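Local coordinates for conserved membrane protein (Chlamydia abortus, PDB 6GZU), which is a secreted chlamydial effector that combines deubiquitinating and acetyltransferase activities and fragments the host Golgi, here as its CE-clan catalytic part, at residues A[144-155]-A[187-198]. Residues are numbered along the deposited sequence; the frame is centred on the assembly and turned at random. Where two conformers were deposited one is given.
Sequences RREVVFFDSLAN and FIVKKVIKTPIQ
K190 runs its side chain along the sheet to E146 on the neighbouring strand. Its CB lies 4.4 Å from V148 CG2; chi1 of -62° sets CG beside the backbone N, and the straight chain then carries CD to 3.9 Å and CE to 3.5 Å from E146 OE1. NZ closes a 2.9 Å salt bridge with E146 OE1, on the syn side but tilted 31° out of the carboxylate plane. R144 NE grips the same oxygen from the opposite face, yet R144 NH2 and K190 NZ still come within 3.5 Å, bridged by their shared carboxylate and by a water that accepts from both and donates to E146 OE2. Y215 and D220 extend the network. Parallel ladder bonds join 146-150 to 188-191, V147 N to I188 O and F149 N to K190 O among them. At their start R145 CA sits over one face of the F187 ring, 3.5 Å from its centroid and 5° off the normal, a CH-pi contact; the R145 guanidinium, bonded to S185 O, is steeply inclined to that ring. At the C-terminal end of the strands, F150 CE2 touches I193 CD1 at 3.6 Å, and a water ties F149 O and D151 N to I193 N. S152 O takes the backbone N-H of both I197 and Q198, and S152 OG donates to Q198 OE1 over 2.6 Å in the carbonyl plane. D151 OD1 forms an Asx turn with L153 N and also bonds H134, consistent with the clan's Cys-His-Asp triad, with C204 beside Q198. The two parallel strands and intervening helix 159-174 form a beta-alpha-beta unit: 188-191 is outermost, 146-150 also pairs with antiparallel 134-141, helix 159-174 packs on F149 and V189, and helix 204-217 meets F150 and I197.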
ATOM      1  N   ARG A 144       1.926  11.304  10.967  1.00 25.91           N
ATOM      2  CA  ARG A 144       0.686  11.226  11.744  1.00 24.32           C
ATOM      3  C   ARG A 144       0.679  10.050  12.718  1.00 24.47           C
ATOM      4  O   ARG A 144      -0.251   9.925  13.539  1.00 24.11           O
ATOM      5  CB  ARG A 144      -0.551  11.174  10.818  1.00 24.80           C
ATOM      6  CG  ARG A 144      -0.830  12.529  10.173  1.00 27.11           C
ATOM      7  CD  ARG A 144      -1.844  12.434   9.083  1.00 28.97           C
ATOM      8  NE  ARG A 144      -3.157  12.046   9.575  1.00 30.24           N
ATOM      9  CZ  ARG A 144      -4.129  12.895   9.925  1.00 32.09           C
ATOM     10  NH1 ARG A 144      -3.933  14.203   9.909  1.00 33.38           N
ATOM     11  NH2 ARG A 144      -5.311  12.422  10.293  1.00 32.89           N
ATOM     12  N   ARG A 145       1.730   9.229  12.670  1.00 23.81           N
ATOM     13  CA  ARG A 145       1.864   8.024  13.535  1.00 23.66           C
ATOM     14  C   ARG A 145       0.595   7.181  13.418  1.00 22.01           C
ATOM     15  O   ARG A 145      -0.087   6.847  14.433  1.00 23.51           O
ATOM     16  CB  ARG A 145       2.168   8.368  14.989  1.00 23.11           C
ATOM     17  CG  ARG A 145       3.449   9.154  15.106  1.00 22.83           C
ATOM     18  CD  ARG A 145       3.788   9.364  16.611  1.00 24.16           C
ATOM     19  NE  ARG A 145       4.445   8.230  17.227  1.00 23.13           N
ATOM     20  CZ  ARG A 145       3.878   7.393  18.081  1.00 24.54           C
ATOM     21  NH1 ARG A 145       2.562   7.432  18.321  1.00 26.66           N
ATOM     22  NH2 ARG A 145       4.632   6.442  18.648  1.00 24.39           N
ATOM     23  N   GLU A 146       0.272   6.820  12.177  1.00 20.78           N
ATOM     24  CA  GLU A 146      -0.924   6.029  11.946  1.00 20.36           C
ATOM     25  C   GLU A 146      -0.663   4.961  10.916  1.00 19.33           C
ATOM     26  O   GLU A 146       0.157   5.135   9.987  1.00 20.02           O
ATOM     27  CB  GLU A 146      -2.106   6.925  11.520  1.00 20.89           C
ATOM     28  CG  GLU A 146      -1.946   7.612  10.177  1.00 22.41           C
ATOM     29  CD  GLU A 146      -3.033   8.667   9.855  1.00 24.51           C
ATOM     30  OE1 GLU A 146      -3.664   9.187  10.794  1.00 26.78           O
ATOM     31  OE2 GLU A 146      -3.311   8.965   8.651  1.00 25.69           O
ATOM     32  N   VAL A 147      -1.414   3.877  11.063  1.00 18.85           N
ATOM     33  CA  VAL A 147      -1.507   2.812  10.060  1.00 18.14           C
ATOM     34  C   VAL A 147      -2.941   2.793   9.594  1.00 17.69           C
ATOM     35  O   VAL A 147      -3.857   2.513  10.376  1.00 21.12           O
ATOM     36  CB  VAL A 147      -1.078   1.429  10.669  1.00 18.99           C
ATOM     37  CG1 VAL A 147      -1.167   0.304   9.602  1.00 19.75           C
ATOM     38  CG2 VAL A 147       0.318   1.495  11.299  1.00 19.75           C
ATOM     39  N   VAL A 148      -3.142   3.179   8.331  1.00 16.85           N
ATOM     40  CA  VAL A 148      -4.471   3.224   7.753  1.00 17.72           C
ATOM     41  C   VAL A 148      -4.715   2.014   6.856  1.00 18.61           C
ATOM     42  O   VAL A 148      -3.897   1.699   5.993  1.00 21.31           O
ATOM     43  CB  VAL A 148      -4.640   4.533   6.913  1.00 18.69           C
ATOM     44  CG1 VAL A 148      -6.020   4.566   6.193  1.00 21.53           C
ATOM     45  CG2 VAL A 148      -4.474   5.730   7.866  1.00 23.02           C
ATOM     46  N   PHE A 149      -5.829   1.336   7.076  1.00 17.69           N
ATOM     47  CA  PHE A 149      -6.190   0.199   6.247  1.00 17.72           C
ATOM     48  C   PHE A 149      -7.465   0.516   5.470  1.00 17.41           C
ATOM     49  O   PHE A 149      -8.524   0.848   6.066  1.00 18.81           O
ATOM     50  CB  PHE A 149      -6.453  -1.021   7.153  1.00 17.52           C
ATOM     51  CG  PHE A 149      -6.982  -2.214   6.415  1.00 17.47           C
ATOM     52  CD1 PHE A 149      -6.207  -2.857   5.462  1.00 17.53           C
ATOM     53  CD2 PHE A 149      -8.246  -2.686   6.672  1.00 19.01           C
ATOM     54  CE1 PHE A 149      -6.686  -3.975   4.794  1.00 18.30           C
ATOM     55  CE2 PHE A 149      -8.717  -3.797   6.016  1.00 18.05           C
ATOM     56  CZ  PHE A 149      -7.958  -4.426   5.075  1.00 18.26           C
ATOM     57  N   PHE A 150      -7.365   0.427   4.148  1.00 17.06           N
ATOM     58  CA  PHE A 150      -8.514   0.652   3.270  1.00 16.56           C
ATOM     59  C   PHE A 150      -8.937  -0.598   2.543  1.00 17.87           C
ATOM     60  O   PHE A 150      -8.146  -1.213   1.852  1.00 18.61           O
ATOM     61  CB  PHE A 150      -8.169   1.746   2.236  1.00 17.62           C
ATOM     62  CG  PHE A 150      -9.257   1.987   1.230  1.00 18.69           C
ATOM     63  CD1 PHE A 150      -9.351   1.186   0.091  1.00 18.91           C
ATOM     64  CD2 PHE A 150     -10.208   2.991   1.419  1.00 18.44           C
ATOM     65  CE1 PHE A 150     -10.381   1.386  -0.822  1.00 18.91           C
ATOM     66  CE2 PHE A 150     -11.242   3.183   0.483  1.00 20.26           C
ATOM     67  CZ  PHE A 150     -11.300   2.398  -0.627  1.00 20.12           C
ATOM     68  N   ASP A 151     -10.200  -0.987   2.732  1.00 18.76           N
ATOM     69  CA  ASP A 151     -10.832  -2.102   2.035  1.00 19.61           C
ATOM     70  C   ASP A 151     -12.173  -1.592   1.571  1.00 17.99           C
ATOM     71  O   ASP A 151     -13.052  -1.290   2.406  1.00 19.08           O
ATOM     72  CB  ASP A 151     -11.021  -3.250   3.014  1.00 20.34           C
ATOM     73  CG  ASP A 151     -11.766  -4.420   2.408  1.00 21.07           C
ATOM     74  OD1 ASP A 151     -12.042  -4.406   1.189  1.00 22.65           O
ATOM     75  OD2 ASP A 151     -12.084  -5.337   3.154  1.00 23.29           O
ATOM     76  N   SER A 152     -12.355  -1.483   0.250  1.00 20.02           N
ATOM     77  CA  SER A 152     -13.618  -1.012  -0.301  1.00 21.53           C
ATOM     78  C   SER A 152     -14.773  -1.944   0.010  1.00 21.94           C
ATOM     79  O   SER A 152     -15.937  -1.525  -0.105  1.00 23.81           O
ATOM     80  CB  SER A 152     -13.531  -0.784  -1.825  1.00 23.18           C
ATOM     81  OG  SER A 152     -12.886  -1.869  -2.508  1.00 24.32           O
ATOM     82  N   LEU A 153     -14.490  -3.187   0.426  1.00 20.29           N
ATOM     83  CA  LEU A 153     -15.553  -4.096   0.846  1.00 21.19           C
ATOM     84  C   LEU A 153     -15.666  -4.188   2.383  1.00 20.81           C
ATOM     85  O   LEU A 153     -16.405  -5.063   2.891  1.00 22.65           O
ATOM     86  CB  LEU A 153     -15.318  -5.467   0.230  1.00 21.80           C
ATOM     87  CG  LEU A 153     -15.648  -5.532  -1.266  1.00 23.21           C
ATOM     88  CD1 LEU A 153     -15.356  -6.899  -1.863  1.00 23.16           C
ATOM     89  CD2 LEU A 153     -17.127  -5.170  -1.545  1.00 25.56           C
ATOM     90  N   ALA A 154     -14.936  -3.283   3.088  1.00 20.79           N
ATOM     91  CA  ALA A 154     -14.912  -3.117   4.562  1.00 21.15           C
ATOM     92  C   ALA A 154     -14.320  -4.267   5.328  1.00 23.04           C
ATOM     93  O   ALA A 154     -13.378  -4.066   6.110  1.00 24.52           O
ATOM     94  CB  ALA A 154     -16.342  -2.825   5.106  1.00 21.27           C
ATOM     95  N   ASN A 155     -14.893  -5.462   5.200  1.00 24.57           N
ATOM     96  CA  ASN A 155     -14.430  -6.599   6.003  0.69 26.09           C
ATOM     97  C   ASN A 155     -14.163  -7.850   5.207  1.00 24.44           C
ATOM     98  O   ASN A 155     -14.401  -8.936   5.671  1.00 26.92           O
ATOM     99  CB  ASN A 155     -15.344  -6.891   7.182  0.69 31.53           C
ATOM    100  CG  ASN A 155     -15.164  -5.897   8.261  0.69 33.57           C
ATOM    101  OD1 ASN A 155     -14.152  -5.929   9.031  0.69 36.70           O
ATOM    102  ND2 ASN A 155     -16.088  -4.957   8.319  0.69 33.58           N
ATOM    103  N   PHE A 187       1.428   3.279  16.988  1.00 19.73           N
ATOM    104  CA  PHE A 187       0.713   4.115  16.028  1.00 21.41           C
ATOM    105  C   PHE A 187      -0.781   3.773  16.137  1.00 21.02           C
ATOM    106  O   PHE A 187      -1.177   2.626  16.471  1.00 22.01           O
ATOM    107  CB  PHE A 187       1.158   3.791  14.592  1.00 21.62           C
ATOM    108  CG  PHE A 187       2.456   4.422  14.184  1.00 19.75           C
ATOM    109  CD1 PHE A 187       3.369   4.906  15.106  1.00 19.87           C
ATOM    110  CD2 PHE A 187       2.747   4.559  12.841  1.00 20.43           C
ATOM    111  CE1 PHE A 187       4.560   5.467  14.666  1.00 20.77           C
ATOM    112  CE2 PHE A 187       3.915   5.116  12.414  1.00 21.25           C
ATOM    113  CZ  PHE A 187       4.825   5.603  13.333  1.00 20.75           C
ATOM    114  N   ILE A 188      -1.651   4.740  15.819  1.00 21.76           N
ATOM    115  CA  ILE A 188      -3.085   4.420  15.774  1.00 22.84           C
ATOM    116  C   ILE A 188      -3.404   3.625  14.524  1.00 20.56           C
ATOM    117  O   ILE A 188      -2.847   3.924  13.468  1.00 21.53           O
ATOM    118  CB  ILE A 188      -3.917   5.700  15.854  1.00 26.60           C
ATOM    119  CG1 ILE A 188      -5.390   5.377  15.964  1.00 28.79           C
ATOM    120  CG2 ILE A 188      -3.656   6.612  14.632  1.00 30.03           C
ATOM    121  CD1 ILE A 188      -6.220   6.584  16.288  1.00 33.22           C
ATOM    122  N   VAL A 189      -4.238   2.595  14.641  1.00 19.97           N
ATOM    123  CA  VAL A 189      -4.743   1.842  13.493  1.00 20.39           C
ATOM    124  C   VAL A 189      -6.125   2.356  13.135  1.00 20.60           C
ATOM    125  O   VAL A 189      -7.053   2.381  13.966  1.00 23.24           O
ATOM    126  CB  VAL A 189      -4.801   0.311  13.809  1.00 19.98           C
ATOM    127  CG1 VAL A 189      -5.450  -0.490  12.614  1.00 20.46           C
ATOM    128  CG2 VAL A 189      -3.393  -0.225  14.138  1.00 21.45           C
ATOM    129  N   LYS A 190      -6.309   2.701  11.864  1.00 20.33           N
ATOM    130  CA  LYS A 190      -7.599   3.196  11.379  1.00 20.42           C
ATOM    131  C   LYS A 190      -8.070   2.308  10.206  1.00 19.90           C
ATOM    132  O   LYS A 190      -7.486   2.352   9.125  1.00 21.41           O
ATOM    133  CB  LYS A 190      -7.453   4.649  10.853  1.00 23.65           C
ATOM    134  CG  LYS A 190      -7.010   5.671  11.918  1.00 25.00           C
ATOM    135  CD  LYS A 190      -6.853   7.080  11.330  1.00 27.69           C
ATOM    136  CE  LYS A 190      -6.589   8.083  12.452  1.00 31.87           C
ATOM    137  NZ  LYS A 190      -6.265   9.473  11.930  1.00 33.82           N
ATOM    138  N   LYS A 191      -9.092   1.490  10.429  1.00 20.02           N
ATOM    139  CA  LYS A 191      -9.683   0.701   9.357  1.00 21.11           C
ATOM    140  C   LYS A 191     -10.848   1.579   8.885  1.00 21.63           C
ATOM    141  O   LYS A 191     -11.956   1.548   9.445  1.00 23.75           O
ATOM    142  CB  LYS A 191     -10.142  -0.655   9.907  1.00 21.28           C
ATOM    143  CG  LYS A 191      -8.914  -1.487  10.447  1.00 22.55           C
ATOM    144  CD  LYS A 191      -9.356  -2.864  10.982  1.00 23.52           C
ATOM    145  CE  LYS A 191      -9.689  -3.888   9.875  1.00 24.22           C
ATOM    146  NZ  LYS A 191     -10.239  -5.159  10.458  1.00 26.22           N
ATOM    147  N   VAL A 192     -10.618   2.352   7.812  1.00 21.76           N
ATOM    148  CA  VAL A 192     -11.440   3.538   7.563  0.74 21.88           C
ATOM    149  C   VAL A 192     -12.797   3.257   6.936  1.00 21.95           C
ATOM    150  O   VAL A 192     -13.721   4.060   7.103  1.00 23.85           O
ATOM    151  CB  VAL A 192     -10.706   4.580   6.695  0.74 21.70           C
ATOM    152  CG1 VAL A 192      -9.542   5.170   7.529  0.74 23.32           C
ATOM    153  CG2 VAL A 192     -10.225   3.965   5.375  0.74 19.27           C
ATOM    154  N   ILE A 193     -12.956   2.139   6.220  1.00 21.19           N
ATOM    155  CA  ILE A 193     -14.254   1.816   5.589  1.00 22.23           C
ATOM    156  C   ILE A 193     -15.044   0.891   6.517  1.00 24.90           C
ATOM    157  O   ILE A 193     -14.637  -0.266   6.769  1.00 24.71           O
ATOM    158  CB  ILE A 193     -14.021   1.117   4.231  1.00 21.15           C
ATOM    159  CG1 ILE A 193     -13.124   1.969   3.351  1.00 22.39           C
ATOM    160  CG2 ILE A 193     -15.339   0.778   3.530  1.00 21.76           C
ATOM    161  CD1 ILE A 193     -13.605   3.409   3.240  1.00 24.82           C
ATOM    162  N   LYS A 194     -16.170   1.385   7.031  1.00 26.04           N
ATOM    163  CA  LYS A 194     -16.975   0.589   7.939  1.00 29.19           C
ATOM    164  C   LYS A 194     -18.121  -0.073   7.212  1.00 30.60           C
ATOM    165  O   LYS A 194     -18.627  -1.090   7.672  1.00 32.86           O
ATOM    166  CB  LYS A 194     -17.503   1.420   9.109  1.00 33.12           C
ATOM    167  CG  LYS A 194     -16.457   2.169   9.903  1.00 35.30           C
ATOM    168  CD  LYS A 194     -15.156   1.372  10.180  1.00 39.73           C
ATOM    169  CE  LYS A 194     -15.308   0.068  11.001  1.00 43.80           C
ATOM    170  NZ  LYS A 194     -13.954  -0.424  11.547  1.00 44.24           N
ATOM    171  N   THR A 195     -18.569   0.531   6.113  1.00 30.11           N
ATOM    172  CA  THR A 195     -19.687   0.036   5.304  1.00 32.73           C
ATOM    173  C   THR A 195     -19.148  -0.115   3.895  1.00 30.10           C
ATOM    174  O   THR A 195     -18.522   0.796   3.373  1.00 30.30           O
ATOM    175  CB  THR A 195     -20.836   1.062   5.309  1.00 36.25           C
ATOM    176  OG1 THR A 195     -21.352   1.178   6.645  1.00 40.82           O
ATOM    177  CG2 THR A 195     -21.973   0.618   4.393  1.00 37.94           C
ATOM    178  N   PRO A 196     -19.394  -1.257   3.247  1.00 28.24           N
ATOM    179  CA  PRO A 196     -18.826  -1.425   1.895  1.00 27.70           C
ATOM    180  C   PRO A 196     -19.238  -0.321   0.942  1.00 28.61           C
ATOM    181  O   PRO A 196     -20.415   0.070   0.899  1.00 30.68           O
ATOM    182  CB  PRO A 196     -19.429  -2.747   1.428  1.00 28.88           C
ATOM    183  CG  PRO A 196     -19.719  -3.494   2.739  1.00 29.11           C
ATOM    184  CD  PRO A 196     -20.086  -2.463   3.729  1.00 28.18           C
ATOM    185  N   ILE A 197     -18.271   0.171   0.184  1.00 27.86           N
ATOM    186  CA  ILE A 197     -18.517   1.125  -0.893  1.00 29.90           C
ATOM    187  C   ILE A 197     -18.462   0.462  -2.284  1.00 31.06           C
ATOM    188  O   ILE A 197     -19.055   0.965  -3.218  1.00 34.15           O
ATOM    189  CB  ILE A 197     -17.566   2.356  -0.794  1.00 31.14           C
ATOM    190  CG1 ILE A 197     -16.122   1.941  -0.921  1.00 30.91           C
ATOM    191  CG2 ILE A 197     -17.784   3.098   0.524  1.00 32.94           C
ATOM    192  CD1 ILE A 197     -15.167   3.097  -0.621  1.00 32.16           C
ATOM    193  N   GLN A 198     -17.746  -0.651  -2.425  1.00 31.12           N
ATOM    194  CA  GLN A 198     -17.571  -1.314  -3.719  1.00 30.85           C
ATOM    195  C   GLN A 198     -18.819  -2.111  -4.006  1.00 32.96           C
ATOM    196  O   GLN A 198     -19.354  -2.732  -3.099  1.00 34.01           O
ATOM    197  CB  GLN A 198     -16.345  -2.233  -3.695  1.00 30.15           C
ATOM    198  CG  GLN A 198     -16.181  -3.170  -4.906  1.00 28.44           C
ATOM    199  CD  GLN A 198     -14.967  -4.044  -4.751  1.00 30.32           C
ATOM    200  OE1 GLN A 198     -14.064  -3.714  -3.975  1.00 32.20           O
ATOM    201  NE2 GLN A 198     -14.928  -5.158  -5.437  1.00 29.74           N
TER
HETATM  202  O   HOH W   1      -5.994   9.840   8.822  1.00 27.94           O
HETATM  203  O   HOH W   2     -11.025   0.033   5.513  1.00 18.65           O
HETATM  204  O   HOH W   3     -12.361  -1.799   7.005  1.00 22.86           O
HETATM  205  O   HOH W   4     -11.175  -6.544   8.093  1.00 26.52           O